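Local coordinates for tRNA threonylcarbamoyladenosine biosynthesis protein TsaE (Haemophilus influenzae, PDB 1HTW), which is required for forming the threonylcarbamoyl modification on an adenosine of tRNAs that read codons beginning with adenine, and binds ATP and magnesium, at residues Lys32-Tyr37 with Thr146-Asn151; Ile24-His29 with Asp107-Ile112; Thr47-Gly52 with Ile127-Asp132. All coordinates share one frame; numbering follows the deposited sequence.

In the fold
The three contacts meet through the central strands of one sheet, in which strand 34-39 lies between 109-113 and 127-134. Contacts 1 and 2, with centres about 8 Å apart, are joined by a probable hydrogen bond from C110 N to I34 O at 2.8 Å. On the other edge of strand 34-39, V129 N probably bonds Y37 O at 2.8 Å, joining contact 1 to contact 3, whose centre is about 15 Å away. Contact 3 carries ADP and magnesium at T47 and T48; contact 2, about 14 Å from it between centres, reaches it through L111 CD1 and T50 CG2 at 4.0 Å and supplies a carbonyl to the sodium site.

Contact 1 of 3, residues Lys32-Tyr37 with Thr146-Asn151; sequences KAIMVY and TNLGKN
K32 and I34 both touch L148 at a single methyl, CD2, where the start of strand 34-39 and the chain just before it meet the first turn of helix 147-155. The lysine can be followed outward from its CB. With chi1 at 75°, CG lies between the backbone N and the carbonyl carbon, and the chain runs extended from there. CB stands well clear of the leucine, and K32 CG comes to only 4.5 Å of L148 CD2. K32 CD then passes 4.8 Å from L148 CD2. The closest approach falls at K32 CE, 3.8 Å from L148 CD2, as the two side chains slide past each other in opposite directions. At the tip, K32 NZ makes a salt bridge to D126; a water that K32 NZ reaches only weakly, at 3.5 Å, accepts a firmer bond from L148 N at 3.0 Å.

The same methyl is also met by I34, whose CG1 lies 3.9 Å from L148 CD2, with the two side chains crossing at about a right angle. L148 has CG anti to its backbone N (chi1 176°), which carries the branch away from the helix toward the strand. The turn itself is capped by T146: G149 N donates to T146 OG1 over 2.9 Å, and an N-H...O angle of 161° marks a nearly straight N-cap bond. T146 OG1 is also hydrogen-bonded to D126 OD1, the oxygen that receives the lysine.

D126 therefore serves both segments, with its OD2 taken by M35 N. The contact is apolar at one methyl and polar around it, and the lysine, the hydroxyl and the backbone amide gathered round this carboxylate would probably favour its ionised form.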
loop_
_atom_site.group_PDB
_atom_site.type_symbol
_atom_site.label_atom_id
_atom_site.label_comp_id
_atom_site.label_asym_id
_atom_site.label_seq_id
_atom_site.Cartn_x
_atom_site.Cartn_y
_atom_site.Cartn_z
ATOM N N LYS A 32 -15.219 1.330 -3.345
ATOM C CA LYS A 32 -14.289 0.691 -4.285
ATOM C C LYS A 32 -12.976 0.346 -3.514
ATOM O O LYS A 32 -12.712 0.966 -2.513
ATOM C CB LYS A 32 -14.013 1.463 -5.524
ATOM C CG LYS A 32 -13.095 2.670 -5.368
ATOM C CD LYS A 32 -12.546 3.013 -6.773
ATOM C CE LYS A 32 -11.309 3.858 -6.655
ATOM N NZ LYS A 32 -10.893 4.485 -7.942
ATOM N N ALA A 33 -12.363 -0.682 -4.029
ATOM C CA ALA A 33 -11.077 -1.112 -3.328
ATOM C C ALA A 33 -10.046 -0.004 -3.596
ATOM O O ALA A 33 -9.976 0.493 -4.729
ATOM C CB ALA A 33 -10.654 -2.408 -3.927
ATOM N N ILE A 34 -9.280 0.337 -2.575
ATOM C CA ILE A 34 -8.261 1.414 -2.790
ATOM C C ILE A 34 -6.945 0.745 -3.220
ATOM O O ILE A 34 -6.495 -0.142 -2.499
ATOM C CB ILE A 34 -8.115 2.213 -1.526
ATOM C CG1 ILE A 34 -9.481 2.781 -1.046
ATOM C CG2 ILE A 34 -7.102 3.344 -1.633
ATOM C CD1 ILE A 34 -9.371 3.702 0.145
ATOM N N MET A 35 -6.442 1.129 -4.361
ATOM C CA MET A 35 -5.194 0.510 -4.878
ATOM C C MET A 35 -4.022 1.433 -4.528
ATOM O O MET A 35 -3.931 2.571 -4.954
ATOM C CB MET A 35 -5.301 0.281 -6.369
ATOM C CG MET A 35 -6.633 -0.470 -6.727
ATOM S SD MET A 35 -6.459 -2.335 -6.165
ATOM C CE MET A 35 -4.991 -2.856 -7.142
ATOM N N VAL A 36 -3.078 0.856 -3.762
ATOM C CA VAL A 36 -1.887 1.634 -3.367
ATOM C C VAL A 36 -0.674 0.863 -3.921
ATOM O O VAL A 36 -0.418 -0.242 -3.448
ATOM C CB VAL A 36 -1.783 1.713 -1.861
ATOM C CG1 VAL A 36 -0.630 2.687 -1.458
ATOM C CG2 VAL A 36 -3.066 2.389 -1.244
ATOM N N TYR A 37 0.093 1.520 -4.795
ATOM C CA TYR A 37 1.312 0.872 -5.299
ATOM C C TYR A 37 2.493 1.420 -4.506
ATOM O O TYR A 37 2.679 2.626 -4.467
ATOM C CB TYR A 37 1.524 1.272 -6.757
ATOM C CG TYR A 37 0.601 0.642 -7.782
ATOM C CD1 TYR A 37 -0.544 -0.072 -7.443
ATOM C CD2 TYR A 37 0.898 0.832 -9.118
ATOM C CE1 TYR A 37 -1.368 -0.596 -8.451
ATOM C CE2 TYR A 37 0.100 0.310 -10.119
ATOM C CZ TYR A 37 -1.022 -0.395 -9.767
ATOM O OH TYR A 37 -1.805 -0.908 -10.800
ATOM N N THR A 146 -5.759 8.966 -9.420
ATOM C CA THR A 146 -7.221 9.051 -9.667
ATOM C C THR A 146 -7.766 10.199 -8.880
ATOM O O THR A 146 -7.162 10.787 -7.999
ATOM C CB THR A 146 -7.920 7.751 -9.206
ATOM O OG1 THR A 146 -7.705 7.612 -7.788
ATOM C CG2 THR A 146 -7.462 6.529 -9.965
ATOM N N ASN A 147 -9.103 10.447 -9.058
ATOM C CA ASN A 147 -9.765 11.400 -8.192
ATOM C C ASN A 147 -9.697 10.997 -6.737
ATOM O O ASN A 147 -9.556 11.831 -5.843
ATOM C CB ASN A 147 -11.259 11.405 -8.679
ATOM C CG ASN A 147 -12.014 12.525 -8.013
ATOM O OD1 ASN A 147 -11.799 13.705 -8.330
ATOM N ND2 ASN A 147 -12.884 12.168 -7.067
ATOM N N LEU A 148 -9.839 9.696 -6.452
ATOM C CA LEU A 148 -9.758 9.248 -5.053
ATOM C C LEU A 148 -8.337 9.555 -4.541
ATOM O O LEU A 148 -8.198 10.012 -3.417
ATOM C CB LEU A 148 -10.067 7.730 -4.962
ATOM C CG LEU A 148 -9.899 7.146 -3.532
ATOM C CD1 LEU A 148 -10.672 7.876 -2.474
ATOM C CD2 LEU A 148 -10.246 5.662 -3.543
ATOM N N GLY A 149 -7.357 9.315 -5.413
ATOM C CA GLY A 149 -5.955 9.655 -4.988
ATOM C C GLY A 149 -5.832 11.094 -4.589
ATOM O O GLY A 149 -5.227 11.520 -3.598
ATOM N N LYS A 150 -6.447 11.994 -5.418
ATOM C CA LYS A 150 -6.448 13.408 -5.054
ATOM C C LYS A 150 -7.033 13.706 -3.715
ATOM O O LYS A 150 -6.538 14.470 -2.886
ATOM C CB LYS A 150 -7.106 14.235 -6.174
ATOM C CG LYS A 150 -7.568 15.597 -5.644
ATOM C CD LYS A 150 -7.509 16.655 -6.738
ATOM C CE LYS A 150 -7.897 18.022 -6.187
ATOM N NZ LYS A 150 -6.877 18.520 -5.213
ATOM N N ASN A 151 -8.182 13.032 -3.387
ATOM C CA ASN A 151 -8.838 13.163 -2.108
ATOM C C ASN A 151 -7.989 12.635 -0.945
ATOM O O ASN A 151 -7.978 13.214 0.141
ATOM C CB ASN A 151 -10.198 12.436 -2.164
ATOM C CG ASN A 151 -11.199 13.288 -2.986
ATOM O OD1 ASN A 151 -11.077 14.506 -3.026
ATOM N ND2 ASN A 151 -12.185 12.635 -3.552
HETATM O O HOH W 1 -11.536 7.890 -8.180
#

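Contact 2 of 3, residues Ile24-His29 with Asp107-Ile112; sequences ILLKLH and DSICLI. With NA (sodium ion), chain F.
One methyl of I109 receives two successive residues of helix 11-28, although their CB atoms leave the helix on different sides. L25 starts out toward the strand, and its CB lies 3.9 Å from I109 CD1. The CB of L26 sets off in the other direction, yet its far end returns, leaving L26 CD2 4.1 Å from the same I109 CD1. This return depends on the torsions: L26 CG lies anti to the carbonyl carbon (chi1 -72°); CD1 takes the extended position, and the other methyl, CD2, is the one that reaches I109.

Both branches of the isoleucine take part. I109 CG1 is anti to its carbonyl carbon (chi1 -76°) and carries CD1 up to the helix, while the shorter branch places I109 CG2 3.9 Å from L25 CD1. L25 and I109 cross obliquely, touching at the base and at the tip of the leucine; L26 meets I109 at about a right angle and touches it at the end alone. No hydrogen bond joins the two segments. The backbones pass at L25 and I109, whose CA atoms are 7.8 Å apart.

Beyond this pair the helix has further cover: L25 also rests on V36 of the neighbouring strand and on I152 of helix 147-155, and L26 on K79. At the far end of the other segment, I112 O binds sodium at 2.8 Å, a site completed by L38 O, N39 OD1 and S115 OG.

A helix packed on parallel strands of a central sheet through leucine and isoleucine side chains is typical of the alpha/beta nucleotide-binding fold, consistent with the P-loop NTPase clan of this protein.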
loop_
_atom_site.group_PDB
_atom_site.type_symbol
_atom_site.label_atom_id
_atom_site.label_comp_id
_atom_site.label_asym_id
_atom_site.label_seq_id
_atom_site.Cartn_x
_atom_site.Cartn_y
_atom_site.Cartn_z
ATOM N N ILE A 24 -6.291 7.639 7.192
ATOM C CA ILE A 24 -6.978 8.413 6.154
ATOM C C ILE A 24 -7.722 7.499 5.224
ATOM O O ILE A 24 -8.911 7.724 4.914
ATOM C CB ILE A 24 -5.982 9.304 5.367
ATOM C CG1 ILE A 24 -5.561 10.478 6.238
ATOM C CG2 ILE A 24 -6.510 9.686 4.015
ATOM C CD1 ILE A 24 -4.423 11.258 5.584
ATOM N N LEU A 25 -7.122 6.396 4.771
ATOM C CA LEU A 25 -7.804 5.449 3.883
ATOM C C LEU A 25 -9.036 4.839 4.554
ATOM O O LEU A 25 -10.048 4.678 3.827
ATOM C CB LEU A 25 -6.855 4.335 3.441
ATOM C CG LEU A 25 -5.567 4.737 2.765
ATOM C CD1 LEU A 25 -4.886 3.455 2.216
ATOM C CD2 LEU A 25 -5.863 5.665 1.585
ATOM N N LEU A 26 -8.975 4.549 5.853
ATOM C CA LEU A 26 -10.184 3.953 6.474
ATOM C C LEU A 26 -11.299 5.019 6.565
ATOM O O LEU A 26 -12.442 4.579 6.329
ATOM C CB LEU A 26 -9.890 3.574 7.938
ATOM C CG LEU A 26 -8.982 2.349 8.101
ATOM C CD1 LEU A 26 -8.786 2.102 9.608
ATOM C CD2 LEU A 26 -9.605 1.136 7.435
ATOM N N LYS A 27 -10.935 6.220 6.911
ATOM C CA LYS A 27 -11.953 7.293 7.178
ATOM C C LYS A 27 -12.655 7.668 5.876
ATOM O O LYS A 27 -13.828 8.088 5.913
ATOM C CB LYS A 27 -11.263 8.528 7.712
ATOM C CG LYS A 27 -10.881 8.485 9.193
ATOM C CD LYS A 27 -12.100 8.263 10.082
ATOM C CE LYS A 27 -11.702 8.307 11.550
ATOM N NZ LYS A 27 -12.810 7.826 12.436
ATOM N N LEU A 28 -11.969 7.510 4.742
ATOM C CA LEU A 28 -12.623 7.827 3.475
ATOM C C LEU A 28 -13.782 6.912 3.169
ATOM O O LEU A 28 -14.720 7.310 2.446
ATOM C CB LEU A 28 -11.617 7.855 2.305
ATOM C CG LEU A 28 -10.695 9.080 2.393
ATOM C CD1 LEU A 28 -9.455 8.881 1.515
ATOM C CD2 LEU A 28 -11.452 10.323 1.916
ATOM N N HIS A 29 -13.763 5.719 3.724
ATOM C CA HIS A 29 -14.819 4.729 3.664
ATOM C C HIS A 29 -15.363 4.511 2.278
ATOM O O HIS A 29 -16.575 4.677 2.036
ATOM C CB HIS A 29 -15.938 5.112 4.637
ATOM C CG HIS A 29 -16.639 3.942 5.239
ATOM N ND1 HIS A 29 -17.806 4.099 5.986
ATOM C CD2 HIS A 29 -16.488 2.606 5.058
ATOM C CE1 HIS A 29 -18.305 2.912 6.263
ATOM N NE2 HIS A 29 -17.542 2.001 5.697
ATOM N N ASP A 107 -14.843 -3.498 -0.811
ATOM C CA ASP A 107 -14.435 -2.294 -0.136
ATOM C C ASP A 107 -13.167 -2.610 0.749
ATOM O O ASP A 107 -13.216 -2.481 1.958
ATOM C CB ASP A 107 -15.537 -1.754 0.756
ATOM C CG ASP A 107 -16.147 -2.764 1.700
ATOM O OD1 ASP A 107 -16.204 -3.960 1.313
ATOM O OD2 ASP A 107 -16.607 -2.367 2.781
ATOM N N SER A 108 -12.203 -3.034 -0.035
ATOM C CA SER A 108 -10.906 -3.395 0.619
ATOM C C SER A 108 -9.881 -2.292 0.382
ATOM O O SER A 108 -10.108 -1.273 -0.239
ATOM C CB SER A 108 -10.435 -4.673 -0.067
ATOM O OG SER A 108 -10.054 -4.482 -1.408
ATOM N N ILE A 109 -8.694 -2.564 0.972
ATOM C CA ILE A 109 -7.526 -1.662 0.679
ATOM C C ILE A 109 -6.446 -2.671 0.183
ATOM O O ILE A 109 -6.290 -3.684 0.855
ATOM C CB ILE A 109 -7.035 -1.009 1.966
ATOM C CG1 ILE A 109 -8.029 0.130 2.354
ATOM C CG2 ILE A 109 -5.676 -0.331 1.675
ATOM C CD1 ILE A 109 -7.960 0.633 3.719
ATOM N N CYS A 110 -5.776 -2.353 -0.914
ATOM C CA CYS A 110 -4.777 -3.302 -1.417
ATOM C C CYS A 110 -3.421 -2.506 -1.419
ATOM O O CYS A 110 -3.383 -1.424 -2.008
ATOM C CB CYS A 110 -5.073 -3.750 -2.815
ATOM S SG CYS A 110 -6.584 -4.837 -2.915
ATOM N N LEU A 111 -2.430 -3.158 -0.849
ATOM C CA LEU A 111 -1.091 -2.452 -0.779
ATOM C C LEU A 111 -0.121 -3.365 -1.534
ATOM O O LEU A 111 -0.009 -4.540 -1.144
ATOM C CB LEU A 111 -0.711 -2.398 0.702
ATOM C CG LEU A 111 -1.774 -1.800 1.665
ATOM C CD1 LEU A 111 -1.324 -1.941 3.127
ATOM C CD2 LEU A 111 -1.940 -0.269 1.378
ATOM N N ILE A 112 0.432 -2.849 -2.610
ATOM C CA ILE A 112 1.080 -3.676 -3.595
ATOM C C ILE A 112 2.558 -3.323 -3.789
ATOM O O ILE A 112 2.864 -2.214 -4.196
ATOM C CB ILE A 112 0.341 -3.550 -4.921
ATOM C CG1 ILE A 112 -1.151 -4.021 -4.657
ATOM C CG2 ILE A 112 0.945 -4.386 -6.030
ATOM C CD1 ILE A 112 -1.964 -4.032 -5.922
HETATM NA NA NA F . 4.376 -1.438 -6.430
#

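Contact 3 of 3, residues Thr47-Gly52 with Ile127-Asp132; sequences TTLTRG and ILVNID. With MG (magnesium ion), chain D; ADP (adenosine-5'-diphosphate), chain H.
Contact between L49 and the pair V129 and I131 is buried, apolar helix-on-sheet packing: helix 46-56 meets strand 127-134 just behind the nucleotide site. L49 has CG anti to its backbone N (chi1 172°), and this extends CD2 toward the sheet. That methyl does all the touching, with L49 CD2 3.8 Å from V129 CG1 and the two side chains meeting at a slant. The second partner is looser, L49 CD2 standing 4.4 Å from I131 CD1. F21 of helix 11-28 and V36 and L38 of strand 34-39 also pack on V129, while I131 leans on A44.

Helix 46-56 is the one that follows the P-loop (Walker A), and its first turn grips ADP. T47 N donates to ADP O1B at 2.9 Å, nearly straight at 163°. With T47 OG1 held beside its backbone N, the hydroxyl oxygen reaches magnesium at 2.1 Å, and the same O1B of ADP binds the metal at 2.0 Å. Three waters and E113 OE1 complete six ligands; two of those waters also donate to ADP, one to O3B and one to O1A.

T48 takes hold of the other phosphate twice: its backbone N bonds ADP O2A at 2.8 Å, bent to 139°, and its hydroxyl OG1 donates to the same oxygen. The methyl branch meets the base instead, T48 CG2 lying 3.9 Å from ADP C2.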
loop_
_atom_site.group_PDB
_atom_site.type_symbol
_atom_site.label_atom_id
_atom_site.label_comp_id
_atom_site.label_asym_id
_atom_site.label_seq_id
_atom_site.Cartn_x
_atom_site.Cartn_y
_atom_site.Cartn_z
ATOM N N THR A 47 7.767 -2.712 2.828
ATOM C CA THR A 47 7.195 -3.584 3.880
ATOM C C THR A 47 7.150 -2.993 5.209
ATOM O O THR A 47 6.170 -3.186 6.017
ATOM C CB THR A 47 7.908 -4.957 3.766
ATOM O OG1 THR A 47 7.673 -5.514 2.520
ATOM C CG2 THR A 47 7.373 -5.862 4.895
ATOM N N THR A 48 8.104 -2.126 5.669
ATOM C CA THR A 48 8.026 -1.453 6.943
ATOM C C THR A 48 6.868 -0.399 6.990
ATOM O O THR A 48 6.217 -0.316 8.004
ATOM C CB THR A 48 9.316 -0.668 7.252
ATOM O OG1 THR A 48 10.313 -1.771 7.389
ATOM C CG2 THR A 48 9.252 0.086 8.526
ATOM N N LEU A 49 6.694 0.232 5.836
ATOM C CA LEU A 49 5.540 1.194 5.790
ATOM C C LEU A 49 4.204 0.375 5.856
ATOM O O LEU A 49 3.405 0.854 6.665
ATOM C CB LEU A 49 5.557 1.887 4.403
ATOM C CG LEU A 49 4.318 2.763 4.131
ATOM C CD1 LEU A 49 4.053 3.741 5.254
ATOM C CD2 LEU A 49 4.470 3.506 2.791
ATOM N N THR A 50 4.173 -0.682 5.152
ATOM C CA THR A 50 2.956 -1.572 5.235
ATOM C C THR A 50 2.737 -2.002 6.675
ATOM O O THR A 50 1.604 -2.015 7.179
ATOM C CB THR A 50 3.208 -2.798 4.388
ATOM O OG1 THR A 50 3.275 -2.396 2.999
ATOM C CG2 THR A 50 1.989 -3.775 4.482
ATOM N N ARG A 51 3.799 -2.389 7.358
ATOM C CA ARG A 51 3.662 -2.746 8.787
ATOM C C ARG A 51 3.139 -1.638 9.634
ATOM O O ARG A 51 2.220 -1.790 10.483
ATOM C CB ARG A 51 4.976 -3.364 9.287
ATOM C CG ARG A 51 5.069 -3.599 10.780
ATOM C CD ARG A 51 6.474 -4.226 11.110
ATOM N NE ARG A 51 7.434 -3.316 11.655
ATOM C CZ ARG A 51 7.575 -2.658 12.751
ATOM N NH1 ARG A 51 6.669 -2.619 13.743
ATOM N NH2 ARG A 51 8.648 -1.851 12.908
ATOM N N GLY A 52 3.627 -0.407 9.475
ATOM C CA GLY A 52 3.141 0.739 10.239
ATOM C C GLY A 52 1.590 0.940 9.865
ATOM O O GLY A 52 0.912 1.362 10.783
ATOM N N ILE A 127 -3.057 5.676 -5.832
ATOM C CA ILE A 127 -1.939 6.524 -5.323
ATOM C C ILE A 127 -0.641 5.686 -5.436
ATOM O O ILE A 127 -0.696 4.474 -5.282
ATOM C CB ILE A 127 -2.208 6.929 -3.890
ATOM C CG1 ILE A 127 -1.189 7.933 -3.321
ATOM C CG2 ILE A 127 -2.291 5.722 -2.971
ATOM C CD1 ILE A 127 -1.871 8.898 -2.333
ATOM N N LEU A 128 0.393 6.364 -5.884
ATOM C CA LEU A 128 1.738 5.746 -5.909
ATOM C C LEU A 128 2.466 6.259 -4.683
ATOM O O LEU A 128 2.436 7.448 -4.394
ATOM C CB LEU A 128 2.557 6.191 -7.129
ATOM C CG LEU A 128 1.916 6.085 -8.480
ATOM C CD1 LEU A 128 2.900 6.523 -9.584
ATOM C CD2 LEU A 128 1.465 4.653 -8.743
ATOM N N VAL A 129 3.213 5.357 -4.006
ATOM C CA VAL A 129 4.027 5.844 -2.884
ATOM C C VAL A 129 5.486 5.553 -3.279
ATOM O O VAL A 129 5.856 4.372 -3.323
ATOM C CB VAL A 129 3.714 5.000 -1.615
ATOM C CG1 VAL A 129 4.574 5.472 -0.463
ATOM C CG2 VAL A 129 2.244 5.180 -1.222
ATOM N N ASN A 130 6.257 6.597 -3.606
ATOM C CA ASN A 130 7.628 6.316 -4.114
ATOM C C ASN A 130 8.590 6.621 -2.988
ATOM O O ASN A 130 8.636 7.758 -2.489
ATOM C CB ASN A 130 7.897 7.287 -5.286
ATOM C CG ASN A 130 7.068 6.974 -6.510
ATOM O OD1 ASN A 130 6.554 5.871 -6.657
ATOM N ND2 ASN A 130 6.859 7.954 -7.404
ATOM N N ILE A 131 9.311 5.623 -2.472
ATOM C CA ILE A 131 10.149 5.794 -1.330
ATOM C C ILE A 131 11.640 5.917 -1.778
ATOM O O ILE A 131 12.109 4.970 -2.381
ATOM C CB ILE A 131 10.077 4.520 -0.404
ATOM C CG1 ILE A 131 8.577 4.274 -0.056
ATOM C CG2 ILE A 131 10.841 4.813 0.884
ATOM C CD1 ILE A 131 8.455 3.104 0.968
ATOM N N ASP A 132 12.298 6.962 -1.363
ATOM C CA ASP A 132 13.770 7.100 -1.568
ATOM C C ASP A 132 14.428 6.998 -0.211
ATOM O O ASP A 132 13.898 7.115 0.895
ATOM C CB ASP A 132 14.134 8.425 -2.201
ATOM C CG ASP A 132 15.484 8.498 -2.878
ATOM O OD1 ASP A 132 16.206 7.482 -3.032
ATOM O OD2 ASP A 132 15.789 9.610 -3.387
HETATM MG MG MG D . 9.072 -5.584 0.964
HETATM P PB ADP H . 11.341 -3.167 1.209
HETATM O O1B ADP H . 9.997 -3.874 1.421
HETATM O O2B ADP H . 11.222 -1.944 0.403
HETATM O O3B ADP H . 12.324 -4.230 0.553
HETATM P PA ADP H . 11.752 -3.427 4.067
HETATM O O1A ADP H . 11.641 -4.917 4.121
HETATM O O2A ADP H . 10.693 -2.680 4.777
HETATM O O3A ADP H . 11.964 -2.907 2.588
HETATM O "O5'" ADP H . 13.158 -3.059 4.745
HETATM C "C5'" ADP H . 13.490 -1.800 5.271
HETATM C "C4'" ADP H . 14.735 -1.994 6.180
HETATM O "O4'" ADP H . 15.305 -0.717 6.457
HETATM C "C3'" ADP H . 14.407 -2.651 7.503
HETATM O "O3'" ADP H . 15.451 -3.608 7.868
HETATM C "C2'" ADP H . 14.285 -1.440 8.407
HETATM O "O2'" ADP H . 14.437 -1.716 9.786
HETATM C "C1'" ADP H . 15.322 -0.460 7.813
HETATM N N9 ADP H . 15.000 0.925 8.050
HETATM C C8 ADP H . 15.835 1.875 8.565
HETATM N N7 ADP H . 15.397 3.086 8.614
HETATM C C5 ADP H . 14.178 2.964 8.110
HETATM C C6 ADP H . 13.282 3.978 7.872
HETATM N N6 ADP H . 13.493 5.266 8.104
HETATM N N1 ADP H . 12.145 3.589 7.228
HETATM C C2 ADP H . 11.953 2.301 6.900
HETATM N N3 ADP H . 12.786 1.249 7.046
HETATM C C4 ADP H . 13.881 1.688 7.713
HETATM O O HOH W 2 10.493 -5.774 -0.608
HETATM O O HOH W 3 10.411 -6.676 2.312
HETATM O O HOH W 4 8.293 -7.652 0.429
#